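PDB 3WA7: tannase from Lactobacillus plantarum, which catalyses the hydrolysis of galloyl ester bonds in tannins, releasing gallic acid, as an esterase of the alpha/beta-hydrolase fold. Local coordinates for residues Gln33-Pro38 with Met136-Arg141. Residues are numbered along the deposited sequence; the frame is centred on the assembly and turned at random.
Sequences QYVQHP and MKAAIR
Tyr34 and Val35 close on Ala138 and Ala139, laying the loop that follows strand 22-33 against one flank of helix 131-145. Ahead of them Gln33 stays clear of the helix and braces the loop itself: its amide NE2 lies 2.8 Å from Val35 O, a hydrogen bond made in the carbonyl plane but bent at the hydrogen (143°). Tyr34 is the main apolar surface offered to the helix. With CG set between its backbone N and carbonyl carbon (chi1 58°), the ring lies alongside the helix, and Ala139 CA sits over the outer part of one face, 4.1 Å above the ring plane. At the ring edge, Tyr34 CE1 meets Ala138 CB at 3.7 Å. The phenolic OH, at the far end of the ring, hydrogen-bonds to Gly112 O, just beyond strand 107-111. Replacing Tyr34 with an alanine would probably leave the Gly112 carbonyl without this partner and open a gap beside Ala138 and Ala139. The backbone of Tyr34 reaches the helix through one water, which donates to Tyr34 O at 2.7 Å and to Ala138 O at the same distance, joining two carbonyls that cannot bond to each other directly. Val35 adds a single methyl: CG1, beside its backbone N, touches Ala138 CB at 3.6 Å, so this small alanine side chain is shared by the tyrosine and the valine. Beyond it, Gln36 and His37 turn to backbone hydrogen bonds with Gly189 and Leu188. Helix 182-188 thus flanks the contact, its Leu188 packing on Val35 and its Leu185 on Ala138, while Met71 of strand 69-72, in the central sheet of the alpha/beta-hydrolase fold, touches Ala139.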
ATOM      1  N   GLN A  33     -20.000  -8.254  11.215  1.00 11.21           N
ATOM      2  CA  GLN A  33     -18.925  -8.387  12.191  1.00 11.94           C
ATOM      3  C   GLN A  33     -18.112  -9.596  11.727  1.00 11.69           C
ATOM      4  O   GLN A  33     -18.659 -10.690  11.596  1.00 12.53           O
ATOM      5  CB  GLN A  33     -19.537  -8.638  13.570  1.00 14.25           C
ATOM      6  CG  GLN A  33     -18.550  -8.807  14.702  1.00 18.09           C
ATOM      7  CD  GLN A  33     -19.253  -8.992  16.032  1.00 20.79           C
ATOM      8  OE1 GLN A  33     -20.061  -8.155  16.440  1.00 22.56           O
ATOM      9  NE2 GLN A  33     -18.952 -10.089  16.716  1.00 20.12           N
ATOM     10  N   TYR A  34     -16.817  -9.416  11.475  1.00 10.83           N
ATOM     11  CA  TYR A  34     -16.017 -10.537  10.993  1.00  9.60           C
ATOM     12  C   TYR A  34     -15.163 -11.275  12.024  1.00 10.39           C
ATOM     13  O   TYR A  34     -14.428 -12.199  11.676  1.00  9.38           O
ATOM     14  CB  TYR A  34     -15.176 -10.111   9.777  1.00  8.70           C
ATOM     15  CG  TYR A  34     -14.237  -8.949   9.998  1.00  7.82           C
ATOM     16  CD1 TYR A  34     -13.031  -9.120  10.672  1.00  8.28           C
ATOM     17  CD2 TYR A  34     -14.547  -7.679   9.508  1.00  6.76           C
ATOM     18  CE1 TYR A  34     -12.148  -8.053  10.853  1.00  9.86           C
ATOM     19  CE2 TYR A  34     -13.674  -6.608   9.682  1.00  7.92           C
ATOM     20  CZ  TYR A  34     -12.477  -6.801  10.354  1.00  7.74           C
ATOM     21  OH  TYR A  34     -11.607  -5.746  10.528  1.00 10.24           O
ATOM     22  N   VAL A  35     -15.261 -10.860  13.286  1.00  8.97           N
ATOM     23  CA  VAL A  35     -14.562 -11.539  14.382  1.00 10.46           C
ATOM     24  C   VAL A  35     -15.579 -11.683  15.512  1.00 12.08           C
ATOM     25  O   VAL A  35     -16.520 -10.892  15.610  1.00 11.42           O
ATOM     26  CB  VAL A  35     -13.323 -10.755  14.912  1.00 10.56           C
ATOM     27  CG1 VAL A  35     -12.251 -10.683  13.834  1.00 10.80           C
ATOM     28  CG2 VAL A  35     -13.727  -9.370  15.376  1.00 10.57           C
ATOM     29  N   GLN A  36     -15.398 -12.696  16.355  1.00 13.83           N
ATOM     30  CA  GLN A  36     -16.318 -12.938  17.463  1.00 15.66           C
ATOM     31  C   GLN A  36     -16.190 -11.926  18.594  1.00 16.05           C
ATOM     32  O   GLN A  36     -17.177 -11.596  19.258  1.00 16.60           O
ATOM     33  CB  GLN A  36     -16.104 -14.340  18.034  1.00 17.85           C
ATOM     34  CG  GLN A  36     -16.405 -15.463  17.066  1.00 23.35           C
ATOM     35  CD  GLN A  36     -16.249 -16.827  17.707  1.00 27.74           C
ATOM     36  OE1 GLN A  36     -16.914 -17.141  18.696  1.00 30.17           O
ATOM     37  NE2 GLN A  36     -15.364 -17.644  17.150  1.00 30.54           N
ATOM     38  N   HIS A  37     -14.976 -11.433  18.821  1.00 15.07           N
ATOM     39  CA  HIS A  37     -14.750 -10.477  19.894  1.00 15.22           C
ATOM     40  C   HIS A  37     -14.089  -9.189  19.412  1.00 15.23           C
ATOM     41  O   HIS A  37     -12.920  -8.928  19.705  1.00 14.74           O
ATOM     42  CB  HIS A  37     -13.896 -11.129  20.986  1.00 16.59           C
ATOM     43  CG  HIS A  37     -14.359 -12.501  21.367  1.00 18.17           C
ATOM     44  ND1 HIS A  37     -13.623 -13.637  21.102  1.00 19.08           N
ATOM     45  CD2 HIS A  37     -15.502 -12.923  21.959  1.00 17.49           C
ATOM     46  CE1 HIS A  37     -14.293 -14.699  21.514  1.00 18.45           C
ATOM     47  NE2 HIS A  37     -15.436 -14.294  22.036  1.00 18.35           N
ATOM     48  N   PRO A  38     -14.836  -8.361  18.664  1.00 14.96           N
ATOM     49  CA  PRO A  38     -14.302  -7.097  18.153  1.00 14.86           C
ATOM     50  C   PRO A  38     -14.047  -6.096  19.277  1.00 15.04           C
ATOM     51  O   PRO A  38     -14.731  -6.115  20.299  1.00 16.09           O
ATOM     52  CB  PRO A  38     -15.395  -6.626  17.198  1.00 15.17           C
ATOM     53  CG  PRO A  38     -16.645  -7.141  17.856  1.00 15.64           C
ATOM     54  CD  PRO A  38     -16.238  -8.546  18.247  1.00 14.81           C
HETATM   55  N   MSE A 136      -6.942  -7.111   8.538  1.00  5.69           N
HETATM   56  CA  MSE A 136      -6.998  -7.525   7.140  1.00  5.03           C
HETATM   57  C   MSE A 136      -7.025  -9.052   7.075  1.00  4.20           C
HETATM   58  O   MSE A 136      -7.778  -9.641   6.298  1.00  3.83           O
HETATM   59  CB  MSE A 136      -5.784  -6.989   6.373  1.00  6.42           C
HETATM   60  CG  MSE A 136      -5.874  -7.168   4.862  1.00  7.23           C
HETATM   61 SE   MSE A 136      -7.297  -6.117   4.061  1.00 15.29          SE
HETATM   62  CE  MSE A 136      -8.585  -7.528   3.737  1.00  8.00           C
ATOM     63  N   LYS A 137      -6.214  -9.693   7.911  1.00  4.82           N
ATOM     64  CA  LYS A 137      -6.156 -11.151   7.939  1.00  5.11           C
ATOM     65  C   LYS A 137      -7.450 -11.751   8.477  1.00  5.61           C
ATOM     66  O   LYS A 137      -7.916 -12.780   7.979  1.00  5.73           O
ATOM     67  CB  LYS A 137      -4.968 -11.621   8.785  1.00  4.66           C
ATOM     68  CG  LYS A 137      -3.614 -11.479   8.094  1.00  3.95           C
ATOM     69  CD  LYS A 137      -2.455 -11.681   9.073  1.00  3.82           C
ATOM     70  CE  LYS A 137      -1.111 -11.705   8.346  1.00  5.54           C
ATOM     71  NZ  LYS A 137      -0.987 -12.902   7.468  1.00  6.90           N
ATOM     72  N   ALA A 138      -8.028 -11.120   9.496  1.00  5.18           N
ATOM     73  CA  ALA A 138      -9.277 -11.615  10.067  1.00  5.48           C
ATOM     74  C   ALA A 138     -10.368 -11.565   9.003  1.00  5.57           C
ATOM     75  O   ALA A 138     -11.182 -12.483   8.894  1.00  7.12           O
ATOM     76  CB  ALA A 138      -9.685 -10.772  11.271  1.00  5.75           C
ATOM     77  N   ALA A 139     -10.382 -10.489   8.222  1.00  5.23           N
ATOM     78  CA  ALA A 139     -11.377 -10.340   7.164  1.00  5.24           C
ATOM     79  C   ALA A 139     -11.176 -11.419   6.105  1.00  5.12           C
ATOM     80  O   ALA A 139     -12.139 -11.996   5.604  1.00  5.95           O
ATOM     81  CB  ALA A 139     -11.276  -8.956   6.534  1.00  6.69           C
ATOM     82  N   ILE A 140      -9.921 -11.686   5.757  1.00  4.60           N
ATOM     83  CA  ILE A 140      -9.621 -12.721   4.778  1.00  4.40           C
ATOM     84  C   ILE A 140     -10.064 -14.083   5.319  1.00  6.49           C
ATOM     85  O   ILE A 140     -10.653 -14.882   4.593  1.00  8.83           O
ATOM     86  CB  ILE A 140      -8.116 -12.762   4.453  1.00  3.97           C
ATOM     87  CG1 ILE A 140      -7.715 -11.453   3.772  1.00  3.53           C
ATOM     88  CG2 ILE A 140      -7.796 -13.972   3.565  1.00  4.71           C
ATOM     89  CD1 ILE A 140      -6.206 -11.267   3.614  1.00  4.85           C
ATOM     90  N   ARG A 141      -9.792 -14.351   6.594  1.00  6.64           N
ATOM     91  CA  ARG A 141     -10.202 -15.627   7.177  1.00  6.50           C
ATOM     92  C   ARG A 141     -11.721 -15.769   7.153  1.00  6.61           C
ATOM     93  O   ARG A 141     -12.239 -16.857   6.912  1.00  8.20           O
ATOM     94  CB  ARG A 141      -9.681 -15.768   8.611  1.00  6.76           C
ATOM     95  CG  ARG A 141      -8.172 -15.819   8.670  1.00  6.97           C
ATOM     96  CD  ARG A 141      -7.645 -16.253  10.024  1.00  9.07           C
ATOM     97  NE  ARG A 141      -6.204 -16.453   9.933  1.00  9.66           N
ATOM     98  CZ  ARG A 141      -5.468 -17.093  10.835  1.00 10.51           C
ATOM     99  NH1 ARG A 141      -6.031 -17.606  11.921  1.00 12.39           N
ATOM    100  NH2 ARG A 141      -4.163 -17.226  10.638  1.00 12.28           N
TER
HETATM  101  O   HOH W   1     -12.333 -13.776  10.999  1.00 10.28           O